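Local atomic coordinates of glycosyl hydrolase, family 38 (Enterococcus faecalis, PDB entry 5KBP), a protein that probably hydrolyses terminal alpha-mannosyl linkages in carbohydrates, as an alpha-mannosidase of glycoside hydrolase family 38. Residues Tyr125-Thr129 with Asn192-Asn196; Tyr172-Trp176 with Phe186-Phe190. One frame throughout, in Å; residues are numbered along the deposited sequence.

Contact 1 of 2, residues Tyr125-Thr129 with Asn192-Asn196; sequences YFPDT and NWYSN
Pro127 and Asp128 meet the paired rings of Trp193 and Tyr194. The carbonyl O of Pro127 lies at the edge of the Tyr194 ring, near its plane, 3.3 Å from Tyr194 CE2. Pro127 CB adds an apolar touch, 3.7 Å from Tyr194 CD2 and well out of the ring plane. Asp128 reaches both aromatics. Its OD1 sits near the indole plane, at its edge, 3.4 Å from Trp193 CZ2 and as near to CH2, and so faces C-H groups; the carboxylate is turned 85° to the ring. The same carboxylate passes the phenol end of Tyr194, Asp128 CG lying 3.6 Å from Tyr194 OH, a van der Waals contact; the hydroxyl bonds instead to Asp234 OD1.

Both segments belong to the N-terminal domain of family 38, the alpha/beta domain that carries the active site in these enzymes. Pro127 follows directly on the edge strand 124-126, and Tyr194 comes from the loop between strand 184-189 and helix 204-219.

The two rings of that loop brace each other: Tyr194 CE2 stands 3.2 Å above the indole plane, while Trp193 NE1 covers the rim of the phenol face. With CG wedged between its backbone N and carbonyl carbon (chi1 53°), Tyr194 swings its ring back toward Trp193 and Pro127. The bond to Asp234 fixes the far end of the ring, and the Tyr194 carbonyl O bonds to His14. Arg152 NE forms a salt bridge with Asp128 OD1, the oxygen that also meets the indole. The same Pro127 CB lies 4.2 Å above one face of the Tyr125 ring, offset toward its rim.

Contact 2 of 2, residues Tyr172-Trp176 with Phe186-Phe190; sequences YSEMW and FGLLF
Ser173 O accepts the amide of Leu189, N to O 2.9 Å with an N-H...O angle of 163°, at the open end of a beta hairpin made by strands 174-178 and 184-189. Further in, Met175 and Gly187 form an antiparallel hydrogen-bonded pair, each giving its N-H to the other's carbonyl; Met175 N lies 2.9 Å from Gly187 O. Glu174 with Leu188 and Trp176 with Phe186 are the flanking non-hydrogen-bonded pairs, with side chains on one face, where helix 263-270 covers Glu174, Phe186 and Leu188, and loop residues Leu274 and Leu278 meet Trp176. There the Phe186 ring, with CG anti to its own N (chi1 175°), runs alongside Glu174 and puts CZ 3.7 Å from Glu174 CG. The Phe186 edge also points to the face of the Trp176 six-membered ring in a T-shaped pair, centroids 5.9 Å apart and planes at 76°. The carboxylate of Glu174 ends at Ser223 OG, a bond to OE2. On the other face Met175 and Leu189 both touch Phe150 of strand 147-150, and the bend of the methionine chain lays CE 3.7 Å from Leu189 CB.

Overall arrangement
Both contacts are buried in the N-terminal domain and reach one mixed five-stranded sheet, but differ in backbone order: paired strands in contact 2, mostly loop in contact 1. Contact 2 joins two neighbouring strands within the sheet, held by regular backbone hydrogen bonds, with an aromatic pair and Glu174 on one face and Met175 against Leu189 on the other. Contact 1 lies just past the ends of strands 124-126 and 184-189, where loops meet through ring edges, a proline and a carboxylate. Strand 184-189 links them: Phe190, next after it, packs with CE2 4.0 Å from Pro127 CA. The hairpin of contact 2 is nested in the long loop that contact 1 closes, with centres about 12 Å apart.

Contact 1 of 2, residues Tyr125-Thr129 with Asn192-Asn196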
ATOM      1  N   TYR A 125     -27.450   8.162   3.943  1.00 48.37           N
ATOM      2  CA  TYR A 125     -26.601   9.110   4.659  1.00 46.61           C
ATOM      3  C   TYR A 125     -25.607   9.718   3.673  1.00 47.53           C
ATOM      4  O   TYR A 125     -24.618   9.080   3.302  1.00 49.23           O
ATOM      5  CB  TYR A 125     -25.897   8.414   5.822  1.00 47.65           C
ATOM      6  CG  TYR A 125     -25.465   9.332   6.944  1.00 41.53           C
ATOM      7  CD1 TYR A 125     -26.399  10.051   7.678  1.00 49.15           C
ATOM      8  CD2 TYR A 125     -24.126   9.457   7.290  1.00 38.89           C
ATOM      9  CE1 TYR A 125     -26.008  10.887   8.712  1.00 43.10           C
ATOM     10  CE2 TYR A 125     -23.726  10.286   8.322  1.00 40.27           C
ATOM     11  CZ  TYR A 125     -24.671  10.998   9.030  1.00 44.34           C
ATOM     12  OH  TYR A 125     -24.276  11.824  10.057  1.00 43.51           O
ATOM     13  N   PHE A 126     -25.873  10.955   3.253  1.00 51.42           N
ATOM     14  CA  PHE A 126     -24.985  11.701   2.359  1.00 55.26           C
ATOM     15  C   PHE A 126     -24.674  13.069   2.960  1.00 64.22           C
ATOM     16  O   PHE A 126     -24.969  14.106   2.360  1.00 69.79           O
ATOM     17  CB  PHE A 126     -25.613  11.854   0.975  1.00 46.90           C
ATOM     18  CG  PHE A 126     -26.048  10.560   0.356  1.00 52.30           C
ATOM     19  CD1 PHE A 126     -25.164   9.804  -0.395  1.00 52.40           C
ATOM     20  CD2 PHE A 126     -27.347  10.103   0.514  1.00 47.07           C
ATOM     21  CE1 PHE A 126     -25.560   8.616  -0.970  1.00 55.74           C
ATOM     22  CE2 PHE A 126     -27.750   8.913  -0.060  1.00 50.28           C
ATOM     23  CZ  PHE A 126     -26.855   8.170  -0.802  1.00 52.36           C
ATOM     24  N   PRO A 127     -24.051  13.108   4.142  1.00 53.57           N
ATOM     25  CA  PRO A 127     -23.904  14.399   4.833  1.00 50.23           C
ATOM     26  C   PRO A 127     -22.947  15.356   4.145  1.00 49.56           C
ATOM     27  O   PRO A 127     -23.126  16.575   4.261  1.00 54.14           O
ATOM     28  CB  PRO A 127     -23.393  13.991   6.221  1.00 50.04           C
ATOM     29  CG  PRO A 127     -22.643  12.731   5.973  1.00 52.79           C
ATOM     30  CD  PRO A 127     -23.373  12.016   4.864  1.00 52.65           C
ATOM     31  N   ASP A 128     -21.944  14.850   3.423  1.00 51.54           N
ATOM     32  CA  ASP A 128     -20.920  15.703   2.834  1.00 62.31           C
ATOM     33  C   ASP A 128     -20.637  15.343   1.378  1.00 67.15           C
ATOM     34  O   ASP A 128     -19.574  15.691   0.856  1.00 81.34           O
ATOM     35  CB  ASP A 128     -19.630  15.628   3.659  1.00 71.85           C
ATOM     36  CG  ASP A 128     -18.747  16.842   3.472  1.00 83.10           C
ATOM     37  OD1 ASP A 128     -19.282  17.916   3.125  1.00 86.33           O
ATOM     38  OD2 ASP A 128     -17.520  16.723   3.672  1.00 86.52           O
ATOM     39  N   THR A 129     -21.566  14.661   0.711  1.00 63.36           N
ATOM     40  CA  THR A 129     -21.336  14.225  -0.660  1.00 66.31           C
ATOM     41  C   THR A 129     -21.351  15.419  -1.608  1.00 62.86           C
ATOM     42  O   THR A 129     -22.268  16.245  -1.573  1.00 60.68           O
ATOM     43  CB  THR A 129     -22.396  13.205  -1.078  1.00 66.48           C
ATOM     44  OG1 THR A 129     -22.474  12.163  -0.096  1.00 59.54           O
ATOM     45  CG2 THR A 129     -22.043  12.591  -2.426  1.00 67.72           C
ATOM     46  N   ASN A 192     -28.814  23.660   8.422  1.00 46.06           N
ATOM     47  CA  ASN A 192     -27.767  24.321   9.190  1.00 56.84           C
ATOM     48  C   ASN A 192     -26.542  23.426   9.347  1.00 55.30           C
ATOM     49  O   ASN A 192     -25.859  23.474  10.373  1.00 53.62           O
ATOM     50  CB  ASN A 192     -28.296  24.758  10.555  1.00 60.23           C
ATOM     51  CG  ASN A 192     -29.112  26.033  10.480  1.00 57.42           C
ATOM     52  OD1 ASN A 192     -28.562  27.134  10.477  1.00 62.68           O
ATOM     53  ND2 ASN A 192     -30.431  25.891  10.419  1.00 54.03           N
ATOM     54  N   TRP A 193     -26.274  22.594   8.335  1.00 46.66           N
ATOM     55  CA  TRP A 193     -25.136  21.679   8.296  1.00 49.21           C
ATOM     56  C   TRP A 193     -25.249  20.599   9.368  1.00 55.49           C
ATOM     57  O   TRP A 193     -26.065  20.710  10.288  1.00 52.34           O
ATOM     58  CB  TRP A 193     -23.819  22.453   8.435  1.00 48.67           C
ATOM     59  CG  TRP A 193     -22.637  21.770   7.819  1.00 60.06           C
ATOM     60  CD1 TRP A 193     -21.462  21.454   8.436  1.00 59.07           C
ATOM     61  CD2 TRP A 193     -22.514  21.316   6.464  1.00 63.13           C
ATOM     62  NE1 TRP A 193     -20.615  20.836   7.549  1.00 59.66           N
ATOM     63  CE2 TRP A 193     -21.236  20.738   6.333  1.00 63.90           C
ATOM     64  CE3 TRP A 193     -23.360  21.345   5.349  1.00 64.38           C
ATOM     65  CZ2 TRP A 193     -20.783  20.193   5.132  1.00 70.38           C
ATOM     66  CZ3 TRP A 193     -22.908  20.800   4.159  1.00 66.58           C
ATOM     67  CH2 TRP A 193     -21.632  20.232   4.061  1.00 67.65           C
ATOM     68  N   TYR A 194     -24.445  19.540   9.251  1.00 55.25           N
ATOM     69  CA  TYR A 194     -24.465  18.457  10.228  1.00 57.78           C
ATOM     70  C   TYR A 194     -23.663  18.778  11.485  1.00 63.56           C
ATOM     71  O   TYR A 194     -23.226  17.855  12.184  1.00 62.07           O
ATOM     72  CB  TYR A 194     -23.958  17.155   9.595  1.00 46.69           C
ATOM     73  CG  TYR A 194     -22.607  17.249   8.913  1.00 46.81           C
ATOM     74  CD1 TYR A 194     -21.429  17.261   9.652  1.00 48.05           C
ATOM     75  CD2 TYR A 194     -22.509  17.295   7.529  1.00 49.46           C
ATOM     76  CE1 TYR A 194     -20.193  17.337   9.031  1.00 50.12           C
ATOM     77  CE2 TYR A 194     -21.279  17.368   6.901  1.00 48.77           C
ATOM     78  CZ  TYR A 194     -20.126  17.389   7.656  1.00 58.09           C
ATOM     79  OH  TYR A 194     -18.902  17.464   7.029  1.00 61.74           O
ATOM     80  N   SER A 195     -23.470  20.061  11.794  1.00 65.83           N
ATOM     81  CA  SER A 195     -22.699  20.472  12.958  1.00 57.22           C
ATOM     82  C   SER A 195     -23.403  21.541  13.784  1.00 52.62           C
ATOM     83  O   SER A 195     -22.759  22.172  14.631  1.00 48.37           O
ATOM     84  CB  SER A 195     -21.320  20.983  12.530  1.00 58.99           C
ATOM     85  OG  SER A 195     -21.438  22.042  11.596  1.00 54.12           O
ATOM     86  N   ASN A 196     -24.702  21.761  13.565  1.00 53.42           N
ATOM     87  CA  ASN A 196     -25.399  22.828  14.277  1.00 55.73           C
ATOM     88  C   ASN A 196     -25.461  22.560  15.775  1.00 52.72           C
ATOM     89  O   ASN A 196     -25.502  23.504  16.572  1.00 61.71           O
ATOM     90  CB  ASN A 196     -26.808  23.007  13.711  1.00 53.70           C
ATOM     91  CG  ASN A 196     -27.666  21.770  13.882  1.00 64.42           C
ATOM     92  OD1 ASN A 196     -27.178  20.644  13.791  1.00 69.37           O
ATOM     93  ND2 ASN A 196     -28.954  21.974  14.135  1.00 61.99           N
TER

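Contact 2 of 2, residues Tyr172-Trp176 with Phe186-Phe190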
ATOM      1  N   TYR A 172     -38.378  24.458   3.484  1.00 70.28           N
ATOM      2  CA  TYR A 172     -38.189  23.727   4.726  1.00 66.46           C
ATOM      3  C   TYR A 172     -36.974  22.816   4.627  1.00 59.57           C
ATOM      4  O   TYR A 172     -36.478  22.516   3.537  1.00 63.75           O
ATOM      5  CB  TYR A 172     -39.430  22.896   5.078  1.00 71.04           C
ATOM      6  CG  TYR A 172     -40.732  23.650   4.940  1.00 74.99           C
ATOM      7  CD1 TYR A 172     -41.148  24.540   5.922  1.00 72.67           C
ATOM      8  CD2 TYR A 172     -41.547  23.470   3.831  1.00 80.34           C
ATOM      9  CE1 TYR A 172     -42.340  25.230   5.801  1.00 84.24           C
ATOM     10  CE2 TYR A 172     -42.739  24.156   3.700  1.00 83.52           C
ATOM     11  CZ  TYR A 172     -43.130  25.035   4.689  1.00 87.39           C
ATOM     12  OH  TYR A 172     -44.318  25.720   4.564  1.00 87.87           O
ATOM     13  N   SER A 173     -36.499  22.378   5.793  1.00 47.06           N
ATOM     14  CA  SER A 173     -35.425  21.399   5.882  1.00 43.44           C
ATOM     15  C   SER A 173     -35.908  19.974   5.648  1.00 46.01           C
ATOM     16  O   SER A 173     -35.099  19.042   5.716  1.00 48.29           O
ATOM     17  CB  SER A 173     -34.734  21.498   7.244  1.00 41.92           C
ATOM     18  OG  SER A 173     -35.680  21.557   8.297  1.00 44.52           O
ATOM     19  N   GLU A 174     -37.200  19.785   5.389  1.00 50.56           N
ATOM     20  CA  GLU A 174     -37.760  18.510   4.971  1.00 47.48           C
ATOM     21  C   GLU A 174     -38.380  18.688   3.593  1.00 54.82           C
ATOM     22  O   GLU A 174     -38.956  19.739   3.297  1.00 57.57           O
ATOM     23  CB  GLU A 174     -38.816  17.997   5.959  1.00 53.08           C
ATOM     24  CG  GLU A 174     -38.324  17.813   7.389  1.00 60.25           C
ATOM     25  CD  GLU A 174     -38.212  19.123   8.146  1.00 62.94           C
ATOM     26  OE1 GLU A 174     -37.184  19.336   8.823  1.00 63.18           O
ATOM     27  OE2 GLU A 174     -39.150  19.942   8.058  1.00 60.15           O
ATOM     28  N   MET A 175     -38.260  17.665   2.752  1.00 56.97           N
ATOM     29  CA  MET A 175     -38.703  17.789   1.371  1.00 55.94           C
ATOM     30  C   MET A 175     -38.906  16.402   0.783  1.00 54.75           C
ATOM     31  O   MET A 175     -38.455  15.395   1.337  1.00 51.41           O
ATOM     32  CB  MET A 175     -37.696  18.588   0.537  1.00 57.73           C
ATOM     33  CG  MET A 175     -36.389  17.851   0.282  1.00 61.33           C
ATOM     34  SD  MET A 175     -35.042  18.944  -0.200  1.00 65.76           S
ATOM     35  CE  MET A 175     -34.876  19.938   1.282  1.00 65.72           C
ATOM     36  N   TRP A 176     -39.598  16.366  -0.352  1.00 52.57           N
ATOM     37  CA  TRP A 176     -39.722  15.152  -1.142  1.00 48.57           C
ATOM     38  C   TRP A 176     -38.667  15.154  -2.237  1.00 53.68           C
ATOM     39  O   TRP A 176     -38.419  16.181  -2.875  1.00 58.96           O
ATOM     40  CB  TRP A 176     -41.118  15.037  -1.758  1.00 54.60           C
ATOM     41  CG  TRP A 176     -42.211  14.931  -0.746  1.00 61.00           C
ATOM     42  CD1 TRP A 176     -43.200  15.841  -0.510  1.00 63.15           C
ATOM     43  CD2 TRP A 176     -42.420  13.858   0.181  1.00 65.22           C
ATOM     44  NE1 TRP A 176     -44.017  15.398   0.502  1.00 66.82           N
ATOM     45  CE2 TRP A 176     -43.560  14.184   0.943  1.00 65.72           C
ATOM     46  CE3 TRP A 176     -41.758  12.654   0.438  1.00 62.32           C
ATOM     47  CZ2 TRP A 176     -44.052  13.349   1.944  1.00 65.67           C
ATOM     48  CZ3 TRP A 176     -42.248  11.826   1.433  1.00 63.34           C
ATOM     49  CH2 TRP A 176     -43.383  12.178   2.174  1.00 66.65           C
ATOM     50  N   PHE A 186     -38.333  10.484   1.095  1.00 49.33           N
ATOM     51  CA  PHE A 186     -38.337  11.613   2.017  1.00 50.48           C
ATOM     52  C   PHE A 186     -36.922  12.158   2.158  1.00 50.73           C
ATOM     53  O   PHE A 186     -35.985  11.406   2.443  1.00 48.65           O
ATOM     54  CB  PHE A 186     -38.885  11.198   3.383  1.00 47.39           C
ATOM     55  CG  PHE A 186     -38.796  12.280   4.421  1.00 48.33           C
ATOM     56  CD1 PHE A 186     -39.636  13.379   4.365  1.00 52.76           C
ATOM     57  CD2 PHE A 186     -37.874  12.198   5.451  1.00 50.24           C
ATOM     58  CE1 PHE A 186     -39.556  14.378   5.314  1.00 54.00           C
ATOM     59  CE2 PHE A 186     -37.791  13.194   6.405  1.00 51.19           C
ATOM     60  CZ  PHE A 186     -38.633  14.286   6.335  1.00 48.32           C
ATOM     61  N   GLY A 187     -36.770  13.464   1.958  1.00 51.94           N
ATOM     62  CA  GLY A 187     -35.475  14.121   2.016  1.00 50.43           C
ATOM     63  C   GLY A 187     -35.333  14.929   3.295  1.00 49.77           C
ATOM     64  O   GLY A 187     -36.190  15.753   3.619  1.00 57.85           O
ATOM     65  N   LEU A 188     -34.239  14.677   4.013  1.00 44.92           N
ATOM     66  CA  LEU A 188     -33.905  15.393   5.240  1.00 43.37           C
ATOM     67  C   LEU A 188     -32.645  16.208   4.981  1.00 47.82           C
ATOM     68  O   LEU A 188     -31.554  15.647   4.839  1.00 52.82           O
ATOM     69  CB  LEU A 188     -33.709  14.424   6.406  1.00 41.99           C
ATOM     70  CG  LEU A 188     -33.415  15.038   7.778  1.00 53.42           C
ATOM     71  CD1 LEU A 188     -34.535  15.980   8.193  1.00 58.84           C
ATOM     72  CD2 LEU A 188     -33.206  13.952   8.825  1.00 56.45           C
ATOM     73  N   LEU A 189     -32.794  17.527   4.918  1.00 46.51           N
ATOM     74  CA  LEU A 189     -31.693  18.425   4.603  1.00 49.41           C
ATOM     75  C   LEU A 189     -31.082  18.975   5.884  1.00 48.12           C
ATOM     76  O   LEU A 189     -31.802  19.443   6.772  1.00 50.44           O
ATOM     77  CB  LEU A 189     -32.168  19.578   3.717  1.00 48.27           C
ATOM     78  CG  LEU A 189     -31.177  20.728   3.527  1.00 49.64           C
ATOM     79  CD1 LEU A 189     -29.962  20.275   2.730  1.00 45.80           C
ATOM     80  CD2 LEU A 189     -31.852  21.918   2.863  1.00 53.21           C
ATOM     81  N   PHE A 190     -29.752  18.915   5.977  1.00 46.36           N
ATOM     82  CA  PHE A 190     -29.023  19.595   7.045  1.00 51.19           C
ATOM     83  C   PHE A 190     -28.938  21.071   6.664  1.00 58.30           C
ATOM     84  O   PHE A 190     -27.916  21.572   6.189  1.00 58.73           O
ATOM     85  CB  PHE A 190     -27.644  18.977   7.249  1.00 43.10           C
ATOM     86  CG  PHE A 190     -27.677  17.514   7.599  1.00 43.73           C
ATOM     87  CD1 PHE A 190     -28.266  17.084   8.775  1.00 41.15           C
ATOM     88  CD2 PHE A 190     -27.106  16.572   6.759  1.00 46.69           C
ATOM     89  CE1 PHE A 190     -28.298  15.741   9.101  1.00 38.33           C
ATOM     90  CE2 PHE A 190     -27.133  15.229   7.079  1.00 49.28           C
ATOM     91  CZ  PHE A 190     -27.729  14.812   8.253  1.00 48.72           C
TER